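Local structure of aclacinomycin-N/aclacinomycin-A oxidase (2IPI) at residues I82-G87 / A102-S107; V59-T64 / M106-Q111. The protein oxidises the terminal sugar of aclacinomycins with a bicovalently bound FAD, converting aclacinomycin N to aclacinomycin A and then to aclacinomycin Y. All blocks are in the same frame, centred on the assembly; numbering follows the deposited sequence.

Interaction 1: residues I82-G87 / A102-S107; sequences IAVRSG and AVIDMS. With FAD (flavin-adenine dinucleotide), chain F.
The carboxylate of Asp105 and the guanidinium of Arg85, their planes 66° apart, emerge on one face of a pair of neighbouring parallel strands, 82-85 and 102-105, in the FAD-binding PCMH-type domain. OD1 of Asp105 reaches the aliphatic part of Arg85, 3.8 Å from CD, while each charged end has its salt bridge outside the pair: Arg85 to Asp96, Asp105 to Arg46. The third flat group is the FAD adenine. Val84 CG1 lies out of its plane, 4.0 Å from FAD C5A. Ser86 OG donates to FAD N7A at 2.7 Å.

Four backbone bonds join the strands: Ala83 N and Arg85 N donate to Ala102 O and Ile104 O, and Ile104 N and Met106 N return to Ala83 O and Arg85 O.

On the opposite face Ile82 packs against Val72 and Ala75 of helix 65-78, Val84 against Ile221 of strand 221-227, and Ile104 against both elements, at Ala71 and Ile221. Ile104 CG1 stands between its own backbone N and carbonyl carbon (chi1 62°), and CD1 is pressed against Ile82 CG2 and Val84 CG2, each 3.3 Å away, closer than two methyls normally approach.

The strand end and the loop after it receive the cofactor. From the strand, Val84 O accepts from the ribose hydroxyl O2B (2.8 Å); from the loop, Ser86 N donates to phosphate oxygen O2A (2.9 Å). Val84 thus holds the sugar and Ser86 both base and phosphate, and Gly87 N turns to the second phosphate, donating to O1P at 3.0 Å.

Interaction 2: residues V59-T64 / M106-Q111; sequences VYVVHT and MSQMRQ
Val62 and Gln108 meet through a single water rather than a direct backbone bond: the water donates to Val62 O at 2.6 Å and accepts from Gln108 N at 2.9 Å. Residues 59-61 are strand and 62-64 run on as loop, while Met106 to Met109 form a type I turn closed by Met109 N donating to Met106 O.

Val62 is the apolar centre. Its CG2, set between the backbone N and the carbonyl carbon, touches Met106 CE at a tight 3.3 Å and Met109 SD at 3.8 Å. The Met109 chain is extended to SD and bends at chi3 (66°), with its CE 3.9 Å from Thr64 CA.

Nearer the surface, Gln108 runs alongside His63 in the same direction. Gln108 CB approaches the ring obliquely, 3.8 Å from His63 CD2, and Gln108 CG touches Val61 CG1 at 3.6 Å. His63 ND1 is hydrogen-bonded to Gln67.

Strand 58-61 lies between strands 32-34 and 102-105. Thr64 caps the start of helix 65-78, whose Val68 packs on Val62, and Met109 rests on Thr223 of strand 221-227 just before the chain enters strand 112-115.

Interactions 1 and 2 have centres about 8 Å apart and use three strands of one sheet, with 102-105 between 82-85 and 58-61. Backbone bonds carry one contact into the other: Tyr60 N lies 2.9 Å from Val103 O, and Asp105 N lies 3.0 Å from Tyr60 O, both probable hydrogen bonds. Met106 belongs to both, packing on Val84 and on Val62, with its side chain about 5 Å from the bound FAD. Interaction 1 touches the cofactor directly at its adenosine diphosphate part, the side chain of Ser86 being about 11 Å from that of FAD-binding Asn468. Interaction 2, side-chain packing with one water bridge, lies apart from the catalytic tyrosines and the substrate pocket.

Interaction 1: residues I82-G87 / A102-S107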
ATOM      1  N   ILE A  82      -4.574  12.822 -18.963  1.00 10.32           N
ATOM      2  CA  ILE A  82      -3.246  12.512 -18.421  1.00 10.68           C
ATOM      3  C   ILE A  82      -3.234  11.395 -17.394  1.00 10.28           C
ATOM      4  O   ILE A  82      -4.191  11.313 -16.616  1.00  9.94           O
ATOM      5  CB  ILE A  82      -2.678  13.802 -17.781  1.00  8.59           C
ATOM      6  CG1 ILE A  82      -2.299  14.872 -18.808  1.00  8.00           C
ATOM      7  CG2 ILE A  82      -1.498  13.522 -16.884  1.00 16.47           C
ATOM      8  CD1 ILE A  82      -1.993  16.216 -18.184  1.00  8.29           C
ATOM      9  N   ALA A  83      -2.150  10.604 -17.357  1.00  6.85           N
ATOM     10  CA  ALA A  83      -1.965   9.659 -16.260  1.00  5.84           C
ATOM     11  C   ALA A  83      -0.464   9.582 -15.898  1.00  6.99           C
ATOM     12  O   ALA A  83       0.300   9.694 -16.845  1.00  7.54           O
ATOM     13  CB  ALA A  83      -2.490   8.277 -16.584  1.00 11.53           C
ATOM     14  N   VAL A  84      -0.163   9.416 -14.616  1.00  9.55           N
ATOM     15  CA  VAL A  84       1.237   9.279 -14.215  1.00 11.03           C
ATOM     16  C   VAL A  84       1.560   7.849 -13.782  1.00  9.13           C
ATOM     17  O   VAL A  84       0.824   7.273 -12.993  1.00 12.01           O
ATOM     18  CB  VAL A  84       1.630  10.181 -13.039  1.00 12.87           C
ATOM     19  CG1 VAL A  84       3.150  10.297 -12.976  1.00 11.90           C
ATOM     20  CG2 VAL A  84       0.930  11.514 -13.157  1.00 20.72           C
ATOM     21  N   ARG A  85       2.684   7.379 -14.310  1.00 10.42           N
ATOM     22  CA  ARG A  85       3.243   6.108 -13.879  1.00 14.09           C
ATOM     23  C   ARG A  85       4.581   6.377 -13.191  1.00 13.01           C
ATOM     24  O   ARG A  85       5.430   7.043 -13.776  1.00 12.79           O
ATOM     25  CB  ARG A  85       3.401   5.182 -15.081  1.00 13.80           C
ATOM     26  CG  ARG A  85       4.401   4.051 -14.884  1.00 18.24           C
ATOM     27  CD  ARG A  85       4.190   2.889 -15.842  1.00 21.52           C
ATOM     28  NE  ARG A  85       2.897   2.264 -15.663  1.00 24.59           N
ATOM     29  CZ  ARG A  85       1.999   1.880 -16.539  1.00 19.39           C
ATOM     30  NH1 ARG A  85       2.161   2.006 -17.847  1.00 26.25           N
ATOM     31  NH2 ARG A  85       0.879   1.325 -16.089  1.00 23.15           N
ATOM     32  N   SER A  86       4.781   5.863 -11.992  1.00 13.86           N
ATOM     33  CA  SER A  86       6.091   5.874 -11.345  1.00 10.86           C
ATOM     34  C   SER A  86       6.605   4.431 -11.285  1.00 14.65           C
ATOM     35  O   SER A  86       7.567   4.072 -11.977  1.00 20.98           O
ATOM     36  CB  SER A  86       6.007   6.490  -9.952  1.00 11.49           C
ATOM     37  OG  SER A  86       5.764   7.897 -10.021  1.00 10.91           O
ATOM     38  N   GLY A  87       5.905   3.668 -10.451  1.00  8.86           N
ATOM     39  CA  GLY A  87       6.183   2.273 -10.167  1.00  8.69           C
ATOM     40  C   GLY A  87       5.385   1.242 -10.929  1.00  9.23           C
ATOM     41  O   GLY A  87       5.828   0.093 -11.028  1.00  4.18           O
ATOM     42  N   ALA A 102      -2.447  10.523 -22.559  1.00  9.63           N
ATOM     43  CA  ALA A 102      -1.126  10.976 -22.167  1.00 10.19           C
ATOM     44  C   ALA A 102      -0.574  10.242 -20.957  1.00  5.24           C
ATOM     45  O   ALA A 102      -1.175  10.274 -19.866  1.00  8.50           O
ATOM     46  CB  ALA A 102      -1.255  12.471 -21.884  1.00  8.25           C
ATOM     47  N   VAL A 103       0.593   9.601 -21.061  1.00  7.61           N
ATOM     48  CA  VAL A 103       1.129   8.984 -19.836  1.00  7.87           C
ATOM     49  C   VAL A 103       2.505   9.545 -19.510  1.00  2.91           C
ATOM     50  O   VAL A 103       3.445   9.507 -20.308  1.00  8.50           O
ATOM     51  CB  VAL A 103       1.201   7.447 -19.949  1.00  9.16           C
ATOM     52  CG1 VAL A 103       1.391   7.062 -21.400  1.00 20.62           C
ATOM     53  CG2 VAL A 103       2.302   6.849 -19.087  1.00 11.44           C
ATOM     54  N   ILE A 104       2.617  10.109 -18.326  1.00  5.36           N
ATOM     55  CA  ILE A 104       3.923  10.668 -17.935  1.00  9.94           C
ATOM     56  C   ILE A 104       4.598   9.668 -17.001  1.00  7.10           C
ATOM     57  O   ILE A 104       4.081   9.383 -15.922  1.00  9.81           O
ATOM     58  CB  ILE A 104       3.787  12.050 -17.292  1.00 16.17           C
ATOM     59  CG1 ILE A 104       2.993  12.117 -15.995  1.00 23.99           C
ATOM     60  CG2 ILE A 104       3.152  13.027 -18.296  1.00 16.48           C
ATOM     61  CD1 ILE A 104       1.535  12.434 -16.263  1.00 38.10           C
ATOM     62  N   ASP A 105       5.712   9.156 -17.470  1.00 12.60           N
ATOM     63  CA  ASP A 105       6.504   8.121 -16.833  1.00 11.47           C
ATOM     64  C   ASP A 105       7.739   8.713 -16.149  1.00 12.70           C
ATOM     65  O   ASP A 105       8.560   9.381 -16.785  1.00 13.28           O
ATOM     66  CB  ASP A 105       6.965   7.083 -17.858  1.00 10.59           C
ATOM     67  CG  ASP A 105       7.470   5.822 -17.162  1.00 12.65           C
ATOM     68  OD1 ASP A 105       7.018   4.729 -17.539  1.00 12.66           O
ATOM     69  OD2 ASP A 105       8.302   5.920 -16.240  1.00 13.50           O
ATOM     70  N   MET A 106       7.818   8.485 -14.848  1.00 12.60           N
ATOM     71  CA  MET A 106       8.792   9.146 -13.987  1.00 12.63           C
ATOM     72  C   MET A 106       9.964   8.232 -13.639  1.00 13.75           C
ATOM     73  O   MET A 106      10.770   8.593 -12.788  1.00  8.22           O
ATOM     74  CB  MET A 106       8.120   9.601 -12.688  1.00 11.83           C
ATOM     75  CG  MET A 106       6.668  10.045 -12.898  1.00 16.18           C
ATOM     76  SD  MET A 106       6.560  11.846 -12.937  1.00 29.24           S
ATOM     77  CE  MET A 106       5.972  12.118 -14.598  1.00 36.69           C
ATOM     78  N   SER A 107      10.008   7.083 -14.273  1.00 12.90           N
ATOM     79  CA  SER A 107      10.933   6.008 -13.903  1.00 14.21           C
ATOM     80  C   SER A 107      12.395   6.381 -14.091  1.00 16.90           C
ATOM     81  O   SER A 107      13.271   5.705 -13.539  1.00 12.38           O
ATOM     82  CB  SER A 107      10.600   4.768 -14.734  1.00 15.77           C
ATOM     83  OG  SER A 107      10.884   5.011 -16.105  1.00 13.51           O
TER
HETATM   84  PA  FAD F 801       1.733   3.361 -10.160  1.00 11.55           P
HETATM   85  O1A FAD F 801       0.866   2.573 -10.946  1.00 11.21           O
HETATM   86  O2A FAD F 801       2.725   4.048 -10.985  1.00  7.64           O
HETATM   87  O5B FAD F 801       0.928   4.396  -9.292  1.00 10.01           O
HETATM   88  C5B FAD F 801      -0.159   4.043  -8.535  1.00 14.06           C
HETATM   89  C4B FAD F 801      -1.081   5.243  -8.341  1.00 16.68           C
HETATM   90  O4B FAD F 801      -0.311   6.361  -7.993  1.00 14.10           O
HETATM   91  C3B FAD F 801      -1.769   5.641  -9.660  1.00 14.70           C
HETATM   92  O3B FAD F 801      -2.968   6.281  -9.413  1.00  8.81           O
HETATM   93  C2B FAD F 801      -0.802   6.646 -10.263  1.00 12.35           C
HETATM   94  O2B FAD F 801      -1.361   7.537 -11.189  1.00 12.54           O
HETATM   95  C1B FAD F 801      -0.307   7.312  -8.998  1.00 14.94           C
HETATM   96  N9A FAD F 801       0.992   7.995  -9.156  1.00 15.63           N
HETATM   97  C8A FAD F 801       2.128   7.468  -9.632  1.00 15.48           C
HETATM   98  N7A FAD F 801       3.099   8.368  -9.609  1.00 16.20           N
HETATM   99  C5A FAD F 801       2.572   9.498  -9.137  1.00 15.46           C
HETATM  100  C6A FAD F 801       3.106  10.757  -8.892  1.00 17.19           C
HETATM  101  N6A FAD F 801       4.356  10.938  -9.082  1.00 17.31           N
HETATM  102  N1A FAD F 801       2.335  11.707  -8.389  1.00 11.54           N
HETATM  103  C2A FAD F 801       1.082  11.429  -8.114  1.00 13.98           C
HETATM  104  N3A FAD F 801       0.544  10.241  -8.318  1.00 13.08           N
HETATM  105  C4A FAD F 801       1.260   9.289  -8.836  1.00 14.49           C
HETATM  106  N1  FAD F 801       1.396  -1.217  -0.386  1.00  9.87           N
HETATM  107  C2  FAD F 801       1.615  -1.064   0.963  1.00 10.62           C
HETATM  108  O2  FAD F 801       1.155  -0.212   1.591  1.00 10.03           O
HETATM  109  N3  FAD F 801       2.425  -1.972   1.587  1.00 16.41           N
HETATM  110  C4  FAD F 801       3.022  -3.019   0.907  1.00 15.80           C
HETATM  111  O4  FAD F 801       3.796  -3.727   1.486  1.00 12.33           O
HETATM  112  C4X FAD F 801       2.805  -3.152  -0.467  1.00 13.96           C
HETATM  113  N5  FAD F 801       3.344  -4.178  -1.186  1.00 11.27           N
HETATM  114  C5X FAD F 801       3.189  -4.269  -2.530  1.00 16.55           C
HETATM  115  C6  FAD F 801       3.829  -5.277  -3.255  1.00 17.34           C
HETATM  116  C7  FAD F 801       3.614  -5.383  -4.598  1.00 15.81           C
HETATM  117  C7M FAD F 801       4.417  -6.410  -5.326  1.00 19.65           C
HETATM  118  C8  FAD F 801       2.838  -4.437  -5.276  1.00 11.78           C
HETATM  119  C8M FAD F 801       2.872  -4.389  -6.787  1.00 12.90           C
HETATM  120  C9  FAD F 801       2.240  -3.448  -4.528  1.00 12.54           C
HETATM  121  C9A FAD F 801       2.363  -3.352  -3.165  1.00 16.42           C
HETATM  122  N10 FAD F 801       1.730  -2.359  -2.442  1.00 15.52           N
HETATM  123  C10 FAD F 801       1.985  -2.229  -1.110  1.00 14.43           C
HETATM  124  C1' FAD F 801       0.456  -1.741  -2.919  1.00 12.76           C
HETATM  125  C2' FAD F 801       0.603  -0.484  -3.778  1.00 16.61           C
HETATM  126  O2' FAD F 801       0.370  -0.594  -5.143  1.00 13.13           O
HETATM  127  C3' FAD F 801       1.905   0.256  -3.577  1.00 20.06           C
HETATM  128  O3' FAD F 801       2.114   0.587  -2.239  1.00 16.21           O
HETATM  129  C4' FAD F 801       1.835   1.428  -4.603  1.00 24.00           C
HETATM  130  O4' FAD F 801       0.575   1.790  -5.001  1.00 21.15           O
HETATM  131  C5' FAD F 801       2.623   1.342  -5.888  1.00 18.92           C
HETATM  132  O5' FAD F 801       2.629   2.571  -6.536  1.00 15.33           O
HETATM  133  P   FAD F 801       3.384   2.628  -7.902  1.00 10.80           P
HETATM  134  O1P FAD F 801       4.062   3.864  -8.054  1.00  8.88           O
HETATM  135  O2P FAD F 801       4.231   1.517  -7.965  1.00 17.11           O
HETATM  136  O3P FAD F 801       2.328   2.389  -9.055  1.00  9.43           O

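Interaction 2: residues V59-T64 / M106-Q111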
ATOM      1  N   VAL A  59       3.675   8.723 -24.729  1.00  6.25           N
ATOM      2  CA  VAL A  59       4.215   8.655 -23.385  1.00  8.84           C
ATOM      3  C   VAL A  59       5.400   9.625 -23.229  1.00  9.24           C
ATOM      4  O   VAL A  59       6.349   9.575 -24.005  1.00  7.20           O
ATOM      5  CB  VAL A  59       4.703   7.244 -22.983  1.00  8.85           C
ATOM      6  CG1 VAL A  59       4.864   7.208 -21.467  1.00 10.28           C
ATOM      7  CG2 VAL A  59       3.769   6.165 -23.488  1.00  7.05           C
ATOM      8  N   TYR A  60       5.374  10.510 -22.242  1.00 11.86           N
ATOM      9  CA  TYR A  60       6.457  11.462 -22.019  1.00 13.82           C
ATOM     10  C   TYR A  60       7.389  10.918 -20.933  1.00 11.10           C
ATOM     11  O   TYR A  60       6.939  10.646 -19.822  1.00 11.11           O
ATOM     12  CB  TYR A  60       6.017  12.845 -21.543  1.00 12.43           C
ATOM     13  CG  TYR A  60       5.263  13.672 -22.556  1.00 15.73           C
ATOM     14  CD1 TYR A  60       5.895  14.407 -23.545  1.00 19.41           C
ATOM     15  CD2 TYR A  60       3.869  13.695 -22.492  1.00 15.10           C
ATOM     16  CE1 TYR A  60       5.171  15.155 -24.462  1.00 19.35           C
ATOM     17  CE2 TYR A  60       3.153  14.442 -23.405  1.00 13.92           C
ATOM     18  CZ  TYR A  60       3.799  15.168 -24.379  1.00 16.95           C
ATOM     19  OH  TYR A  60       3.004  15.886 -25.252  1.00 21.20           O
ATOM     20  N   VAL A  61       8.656  10.797 -21.308  1.00 11.72           N
ATOM     21  CA  VAL A  61       9.641  10.330 -20.324  1.00 11.96           C
ATOM     22  C   VAL A  61      10.434  11.517 -19.782  1.00  6.90           C
ATOM     23  O   VAL A  61      11.342  11.983 -20.486  1.00 11.38           O
ATOM     24  CB  VAL A  61      10.521   9.240 -20.949  1.00 12.62           C
ATOM     25  CG1 VAL A  61      11.517   8.720 -19.933  1.00 16.62           C
ATOM     26  CG2 VAL A  61       9.629   8.103 -21.445  1.00 12.71           C
ATOM     27  N   VAL A  62      10.049  11.933 -18.589  1.00  5.36           N
ATOM     28  CA  VAL A  62      10.509  13.099 -17.859  1.00  5.94           C
ATOM     29  C   VAL A  62      11.771  12.853 -17.013  1.00 10.89           C
ATOM     30  O   VAL A  62      12.014  11.743 -16.506  1.00 12.28           O
ATOM     31  CB  VAL A  62       9.436  13.645 -16.887  1.00  9.08           C
ATOM     32  CG1 VAL A  62       8.263  14.275 -17.624  1.00  5.18           C
ATOM     33  CG2 VAL A  62       8.933  12.556 -15.954  1.00 12.37           C
ATOM     34  N   HIS A  63      12.548  13.917 -16.853  1.00  8.54           N
ATOM     35  CA  HIS A  63      13.812  13.894 -16.108  1.00 10.18           C
ATOM     36  C   HIS A  63      13.879  15.049 -15.123  1.00 13.09           C
ATOM     37  O   HIS A  63      14.760  15.096 -14.248  1.00 10.61           O
ATOM     38  CB  HIS A  63      15.001  13.950 -17.066  1.00 10.93           C
ATOM     39  CG  HIS A  63      14.911  12.956 -18.185  1.00 13.20           C
ATOM     40  ND1 HIS A  63      14.254  13.189 -19.381  1.00 12.01           N
ATOM     41  CD2 HIS A  63      15.402  11.702 -18.274  1.00  9.69           C
ATOM     42  CE1 HIS A  63      14.336  12.129 -20.157  1.00 12.36           C
ATOM     43  NE2 HIS A  63      15.037  11.207 -19.516  1.00 12.31           N
ATOM     44  N   THR A  64      12.988  16.053 -15.224  1.00 10.37           N
ATOM     45  CA  THR A  64      12.975  17.117 -14.212  1.00 10.37           C
ATOM     46  C   THR A  64      11.563  17.681 -14.056  1.00 10.73           C
ATOM     47  O   THR A  64      10.722  17.539 -14.948  1.00 11.59           O
ATOM     48  CB  THR A  64      13.901  18.329 -14.483  1.00 11.91           C
ATOM     49  OG1 THR A  64      13.444  18.965 -15.693  1.00  9.81           O
ATOM     50  CG2 THR A  64      15.351  17.961 -14.736  1.00 12.86           C
ATOM     51  N   MET A 106       7.818   8.485 -14.848  1.00 12.60           N
ATOM     52  CA  MET A 106       8.792   9.146 -13.987  1.00 12.63           C
ATOM     53  C   MET A 106       9.964   8.232 -13.639  1.00 13.75           C
ATOM     54  O   MET A 106      10.770   8.593 -12.788  1.00  8.22           O
ATOM     55  CB  MET A 106       8.120   9.601 -12.688  1.00 11.83           C
ATOM     56  CG  MET A 106       6.668  10.045 -12.898  1.00 16.18           C
ATOM     57  SD  MET A 106       6.560  11.846 -12.937  1.00 29.24           S
ATOM     58  CE  MET A 106       5.972  12.118 -14.598  1.00 36.69           C
ATOM     59  N   SER A 107      10.008   7.083 -14.273  1.00 12.90           N
ATOM     60  CA  SER A 107      10.933   6.008 -13.903  1.00 14.21           C
ATOM     61  C   SER A 107      12.395   6.381 -14.091  1.00 16.90           C
ATOM     62  O   SER A 107      13.271   5.705 -13.539  1.00 12.38           O
ATOM     63  CB  SER A 107      10.600   4.768 -14.734  1.00 15.77           C
ATOM     64  OG  SER A 107      10.884   5.011 -16.105  1.00 13.51           O
ATOM     65  N   GLN A 108      12.668   7.442 -14.845  1.00 17.05           N
ATOM     66  CA  GLN A 108      14.037   7.929 -15.006  1.00 16.19           C
ATOM     67  C   GLN A 108      14.433   8.858 -13.856  1.00 15.30           C
ATOM     68  O   GLN A 108      15.597   9.267 -13.726  1.00 21.73           O
ATOM     69  CB  GLN A 108      14.215   8.644 -16.345  1.00 20.56           C
ATOM     70  CG  GLN A 108      14.116   7.825 -17.611  1.00 22.55           C
ATOM     71  CD  GLN A 108      15.168   6.755 -17.752  1.00 22.41           C
ATOM     72  OE1 GLN A 108      15.433   6.035 -16.787  1.00 23.03           O
ATOM     73  NE2 GLN A 108      15.802   6.609 -18.915  1.00 26.72           N
ATOM     74  N   MET A 109      13.512   9.202 -12.970  1.00 10.98           N
ATOM     75  CA  MET A 109      13.753  10.133 -11.879  1.00  9.85           C
ATOM     76  C   MET A 109      13.772   9.458 -10.516  1.00 13.34           C
ATOM     77  O   MET A 109      12.702   9.419  -9.908  1.00 19.04           O
ATOM     78  CB  MET A 109      12.657  11.216 -11.862  1.00 13.82           C
ATOM     79  CG  MET A 109      12.577  12.041 -13.132  1.00  7.55           C
ATOM     80  SD  MET A 109      11.251  13.294 -13.046  1.00 13.01           S
ATOM     81  CE  MET A 109      11.938  14.330 -11.741  1.00  5.55           C
ATOM     82  N   ARG A 110      14.912   8.955 -10.053  1.00 13.31           N
ATOM     83  CA  ARG A 110      15.026   8.115  -8.876  1.00 14.18           C
ATOM     84  C   ARG A 110      16.200   8.540  -7.974  1.00 15.66           C
ATOM     85  O   ARG A 110      16.745   7.682  -7.275  1.00 17.65           O
ATOM     86  CB  ARG A 110      15.279   6.636  -9.134  1.00 18.99           C
ATOM     87  CG  ARG A 110      14.634   5.890 -10.266  1.00 18.56           C
ATOM     88  CD  ARG A 110      15.145   4.441 -10.259  1.00 21.53           C
ATOM     89  NE  ARG A 110      14.802   3.765 -11.478  1.00 22.06           N
ATOM     90  CZ  ARG A 110      14.321   2.597 -11.793  1.00 19.42           C
ATOM     91  NH1 ARG A 110      14.026   1.660 -10.894  1.00 13.50           N
ATOM     92  NH2 ARG A 110      14.150   2.388 -13.094  1.00 21.51           N
ATOM     93  N   GLN A 111      16.519   9.808  -8.015  1.00 11.66           N
ATOM     94  CA  GLN A 111      17.534  10.426  -7.171  1.00  8.38           C
ATOM     95  C   GLN A 111      17.119  10.405  -5.704  1.00 11.50           C
ATOM     96  O   GLN A 111      15.987  10.644  -5.307  1.00 15.25           O
ATOM     97  CB  GLN A 111      17.802  11.864  -7.622  1.00 15.80           C
TER
HETATM   98  O   HOH W   1      11.116   9.291 -16.399  1.00  7.27           O